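Local coordinates for protein aminoacyltransferase FemA (Staphylococcus aureus, PDB 1LRZ) that adds glycines 2 and 3 of the pentaglycine interpeptide bridge of staphylococcal peptidoglycan, taking them from glycyl-tRNA, at residues 18-23 against 108-113; 52-57 against 76-81. One frame throughout, in Å; residues are numbered along the deposited sequence.

Interaction 1: 18-23 against 108-113; sequences MPYSHF and DPYLPY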
# COMPACT_ATOMS: atom_id res chain seq x y z
N MET A 18 -3.58 17.66 -3.96
CA MET A 18 -3.62 17.19 -5.34
C MET A 18 -3.73 15.69 -5.53
O MET A 18 -3.23 14.90 -4.72
CB MET A 18 -2.35 17.69 -6.07
CG MET A 18 -2.28 19.23 -6.32
SD MET A 18 -3.46 19.77 -7.58
CE MET A 18 -2.59 19.43 -9.04
N PRO A 19 -4.39 15.26 -6.62
CA PRO A 19 -4.53 13.83 -6.90
C PRO A 19 -3.17 13.37 -7.44
O PRO A 19 -2.41 14.18 -7.97
CB PRO A 19 -5.61 13.78 -7.98
CG PRO A 19 -5.44 15.10 -8.68
CD PRO A 19 -5.23 16.06 -7.52
N TYR A 20 -2.87 12.09 -7.30
CA TYR A 20 -1.61 11.55 -7.76
C TYR A 20 -0.38 12.28 -7.21
O TYR A 20 0.53 12.64 -7.95
CB TYR A 20 -1.58 11.50 -9.30
CG TYR A 20 -2.37 10.32 -9.85
CD1 TYR A 20 -1.90 9.01 -9.71
CD2 TYR A 20 -3.64 10.50 -10.41
CE1 TYR A 20 -2.66 7.91 -10.12
CE2 TYR A 20 -4.41 9.41 -10.82
CZ TYR A 20 -3.92 8.12 -10.67
OH TYR A 20 -4.68 7.04 -11.05
N SER A 21 -0.40 12.52 -5.92
CA SER A 21 0.75 13.12 -5.24
C SER A 21 1.23 11.91 -4.45
O SER A 21 0.58 11.48 -3.51
CB SER A 21 0.31 14.26 -4.32
OG SER A 21 -0.82 13.89 -3.56
N HIS A 22 2.36 11.35 -4.86
CA HIS A 22 2.93 10.15 -4.22
C HIS A 22 3.39 10.42 -2.79
O HIS A 22 3.67 11.57 -2.44
CB HIS A 22 4.11 9.66 -5.07
CG HIS A 22 4.48 8.23 -4.84
ND1 HIS A 22 5.75 7.84 -4.47
CD2 HIS A 22 3.77 7.09 -5.02
CE1 HIS A 22 5.82 6.52 -4.44
NE2 HIS A 22 4.63 6.04 -4.77
N PHE A 23 3.50 9.36 -1.98
CA PHE A 23 3.91 9.53 -0.59
C PHE A 23 5.35 10.05 -0.49
O PHE A 23 5.77 10.50 0.57
CB PHE A 23 3.76 8.23 0.23
CG PHE A 23 4.56 7.06 -0.28
CD1 PHE A 23 3.98 6.10 -1.12
CD2 PHE A 23 5.90 6.92 0.07
CE1 PHE A 23 4.72 5.02 -1.59
CE2 PHE A 23 6.65 5.82 -0.39
CZ PHE A 23 6.06 4.88 -1.22
N ASP A 108 10.07 10.11 -13.05
CA ASP A 108 9.16 8.97 -13.07
C ASP A 108 7.82 9.45 -12.49
O ASP A 108 7.41 9.06 -11.40
CB ASP A 108 9.76 7.77 -12.29
CG ASP A 108 10.11 8.10 -10.84
OD1 ASP A 108 10.43 7.15 -10.09
OD2 ASP A 108 10.08 9.27 -10.42
N PRO A 109 7.12 10.32 -13.25
CA PRO A 109 5.83 10.88 -12.84
C PRO A 109 4.77 9.85 -12.52
O PRO A 109 4.64 8.82 -13.19
CB PRO A 109 5.45 11.78 -14.03
CG PRO A 109 6.07 11.09 -15.17
CD PRO A 109 7.43 10.66 -14.65
N TYR A 110 4.02 10.14 -11.46
CA TYR A 110 2.93 9.31 -10.97
C TYR A 110 1.76 9.69 -11.88
O TYR A 110 0.82 10.36 -11.47
CB TYR A 110 2.64 9.71 -9.51
CG TYR A 110 1.84 8.70 -8.70
CD1 TYR A 110 1.31 9.06 -7.47
CD2 TYR A 110 1.65 7.39 -9.15
CE1 TYR A 110 0.60 8.15 -6.68
CE2 TYR A 110 0.93 6.46 -8.37
CZ TYR A 110 0.42 6.86 -7.14
OH TYR A 110 -0.25 5.97 -6.34
N LEU A 111 1.87 9.25 -13.14
CA LEU A 111 0.90 9.57 -14.18
C LEU A 111 0.39 8.32 -14.89
O LEU A 111 1.16 7.63 -15.55
CB LEU A 111 1.60 10.48 -15.21
CG LEU A 111 0.81 10.98 -16.43
CD1 LEU A 111 -0.35 11.82 -15.94
CD2 LEU A 111 1.72 11.79 -17.36
N PRO A 112 -0.91 8.03 -14.78
CA PRO A 112 -1.46 6.83 -15.43
C PRO A 112 -1.27 6.87 -16.94
O PRO A 112 -1.31 7.93 -17.56
CB PRO A 112 -2.95 6.87 -15.06
CG PRO A 112 -2.97 7.64 -13.78
CD PRO A 112 -1.96 8.74 -14.03
N TYR A 113 -1.10 5.68 -17.51
CA TYR A 113 -0.92 5.49 -18.94
C TYR A 113 -2.10 4.65 -19.44
O TYR A 113 -2.87 5.09 -20.29
CB TYR A 113 0.41 4.77 -19.20
CG TYR A 113 0.56 4.18 -20.58
CD1 TYR A 113 0.18 4.90 -21.73
CD2 TYR A 113 1.11 2.91 -20.75
CE1 TYR A 113 0.34 4.37 -23.00
CE2 TYR A 113 1.27 2.36 -22.03
CZ TYR A 113 0.89 3.10 -23.15
OH TYR A 113 1.07 2.57 -24.40
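The ring of Y110 is held between two other aromatic rings, Y20 on one face and H22 on the opposite one. Y20 sends its CD1 edge over the centre of the Y110 ring, with Y20 CD1 3.9 Å from Y110 CG, in a T-shaped stack with the planes at 86°. H22 also comes edge-on, but nearer the rim: H22 CD2 lies 3.7 Å from Y110 CE1, the rings inclined at 79°. At the edge of the Y110 ring, near its plane, S21 C lies 4.2 Å from Y110 CD1. P112 covers one face of the Y20 ring, its CD over the centre and 4.0 Å from the ring centroid, in a CH-pi contact. P112 and Y20 meet tip to tip, and P112 CG comes to 3.3 Å from Y20 OH. CG of Y110 is anti to its backbone N (chi1 -162°), on a CB that points toward the 18-23 loop. Y110 also centres an inverse gamma turn, closed by a weak bond from L111 N to P109 O. No hydrogen bond joins the two segments, and the polar atoms of the rings are bonded by residues outside them. R360 is hydrogen-bonded to both tyrosine hydroxyls, and E324 also binds that of Y110; H22 is held by T24 and Y364. The contact itself therefore rests on aromatic and CH-pi packing, while the hydrogen bonds at the ring ends fix the orientation of this buried aromatic cluster and tie it to the sheet containing strand 360-365.

Interaction 2: 52-57 against 76-81; sequences VIAACL and PVIDYE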
# COMPACT_ATOMS: atom_id res chain seq x y z
N VAL A 52 0.79 28.18 -5.25
CA VAL A 52 1.55 27.08 -5.85
C VAL A 52 0.64 26.30 -6.80
O VAL A 52 -0.46 25.90 -6.42
CB VAL A 52 2.08 26.10 -4.78
CG1 VAL A 52 2.74 24.88 -5.47
CG2 VAL A 52 3.07 26.80 -3.87
N ILE A 53 1.09 26.10 -8.04
CA ILE A 53 0.32 25.34 -9.01
C ILE A 53 1.11 24.13 -9.56
O ILE A 53 0.67 23.49 -10.51
CB ILE A 53 -0.17 26.22 -10.19
CG1 ILE A 53 1.03 26.87 -10.91
CG2 ILE A 53 -1.12 27.30 -9.67
CD1 ILE A 53 0.64 27.62 -12.18
N ALA A 54 2.26 23.84 -8.97
CA ALA A 54 3.09 22.70 -9.37
C ALA A 54 4.22 22.58 -8.37
O ALA A 54 4.72 23.58 -7.87
CB ALA A 54 3.66 22.90 -10.77
N ALA A 55 4.62 21.35 -8.08
CA ALA A 55 5.70 21.14 -7.12
C ALA A 55 6.43 19.82 -7.36
O ALA A 55 5.90 18.90 -7.98
CB ALA A 55 5.13 21.14 -5.70
N CYS A 56 7.66 19.74 -6.86
CA CYS A 56 8.41 18.52 -6.98
C CYS A 56 9.57 18.50 -6.02
O CYS A 56 10.31 19.48 -5.88
CB CYS A 56 8.94 18.32 -8.39
SG CYS A 56 9.49 16.60 -8.71
N LEU A 57 9.69 17.38 -5.33
CA LEU A 57 10.79 17.17 -4.42
C LEU A 57 11.83 16.48 -5.29
O LEU A 57 11.53 15.50 -5.98
CB LEU A 57 10.35 16.28 -3.25
CG LEU A 57 11.41 15.87 -2.24
CD1 LEU A 57 10.71 15.32 -1.00
CD2 LEU A 57 12.33 14.82 -2.83
N PRO A 76 6.86 15.33 -10.90
CA PRO A 76 6.21 16.40 -10.13
C PRO A 76 4.71 16.23 -9.93
O PRO A 76 4.05 15.42 -10.59
CB PRO A 76 6.52 17.64 -10.96
CG PRO A 76 6.47 17.12 -12.35
CD PRO A 76 7.22 15.81 -12.25
N VAL A 77 4.17 17.02 -9.01
CA VAL A 77 2.74 17.03 -8.74
C VAL A 77 2.30 18.29 -9.49
O VAL A 77 2.77 19.39 -9.20
CB VAL A 77 2.46 17.16 -7.24
CG1 VAL A 77 0.96 17.11 -6.98
CG2 VAL A 77 3.17 16.02 -6.49
N ILE A 78 1.42 18.11 -10.47
CA ILE A 78 0.98 19.22 -11.29
C ILE A 78 -0.28 18.78 -12.04
O ILE A 78 -0.55 17.58 -12.15
CB ILE A 78 2.12 19.57 -12.30
CG1 ILE A 78 1.75 20.77 -13.18
CG2 ILE A 78 2.42 18.37 -13.17
CD1 ILE A 78 2.92 21.22 -14.05
N ASP A 79 -1.06 19.74 -12.53
CA ASP A 79 -2.27 19.41 -13.28
C ASP A 79 -1.83 18.94 -14.67
O ASP A 79 -1.48 19.76 -15.53
CB ASP A 79 -3.19 20.63 -13.37
CG ASP A 79 -4.31 20.46 -14.39
OD1 ASP A 79 -4.66 19.31 -14.72
OD2 ASP A 79 -4.86 21.49 -14.85
N TYR A 80 -1.85 17.63 -14.89
CA TYR A 80 -1.41 17.09 -16.17
C TYR A 80 -2.38 17.27 -17.34
O TYR A 80 -2.07 16.85 -18.45
CB TYR A 80 -1.01 15.62 -16.04
CG TYR A 80 0.34 15.42 -15.38
CD1 TYR A 80 0.44 15.16 -14.01
CD2 TYR A 80 1.53 15.49 -16.12
CE1 TYR A 80 1.68 14.98 -13.39
CE2 TYR A 80 2.78 15.31 -15.52
CZ TYR A 80 2.85 15.06 -14.16
OH TYR A 80 4.08 14.87 -13.55
N GLU A 81 -3.54 17.88 -17.10
CA GLU A 81 -4.48 18.15 -18.19
C GLU A 81 -4.01 19.42 -18.91
O GLU A 81 -4.29 19.62 -20.08
CB GLU A 81 -5.89 18.39 -17.64
CG GLU A 81 -6.52 17.19 -16.98
CD GLU A 81 -6.50 15.98 -17.90
OE1 GLU A 81 -7.04 16.10 -19.01
OE2 GLU A 81 -5.95 14.93 -17.51
O HOH W 1 -1.59 22.73 -11.41
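The open end of the antiparallel beta hairpin formed by strands 52-63 and 67-78 is joined here, where A55 and V77 make a hydrogen-bonded pair. A55 N donates to V77 O at 2.9 Å, in the carbonyl plane, and V77 N returns a bond to A55 O at 2.8 Å with an N-H...O angle of 164°. V77 O takes a further contact from the neighbouring residue, a CA-H...O approach from A54 CA at 3.3 Å. The flanking residues meet through side chains. I78 CG1, set anti to the backbone N (chi1 -178°), is the atom that meets A54 CB, at 3.7 Å, and I78 CD1 lies close to the same methyl. C56 packs on P76, which follows a cis peptide bond: C56 CB is 3.6 Å from P76 CB, and C56 SG is 3.6 Å from P76 CA. Beyond I78 the chain turns away. D79 OD1 accepts from E81 N in an Asx turn, its carboxylate met from above the plane. Y80 folds back, and Y80 OH donates a hydrogen bond of 3.0 Å to P76 O, with I78 CG2 over one face of the Y80 ring near the rim. On the sheet face of A55 and V77 lie F11 and F14 of helix 8-16 and the loop residue M18; L85 of helix 83-98 packs on I53 and I78. On the other flank of strand 52-63, I53 and A54 both face I45 of strand 39-46 in a classic beta bulge. The whole is an antiparallel hairpin within a mixed sheet with helices packed on it, here in a member of the FemABX family.

Both contacts are buried, interaction 1 nearer the centre of the chain, and their centres are about 10 Å apart. Interaction 2 lies within one sheet and pairs neighbouring strands of a hairpin by backbone hydrogen bonds. Interaction 1 instead brings the loop between helices 8-16 and 27-35 onto the segment leading into strand 112-116 of the second sheet; with no bond between its backbones, it depends on rings. The two meet directly: M18 packs on the hairpin at V77, with M18 CB 3.5 Å from V77 CG1, while P109 and L111 pack on Y80 in the turn just after it. M18, P109, L111 and Y80 take no part in the pairing within their own contacts.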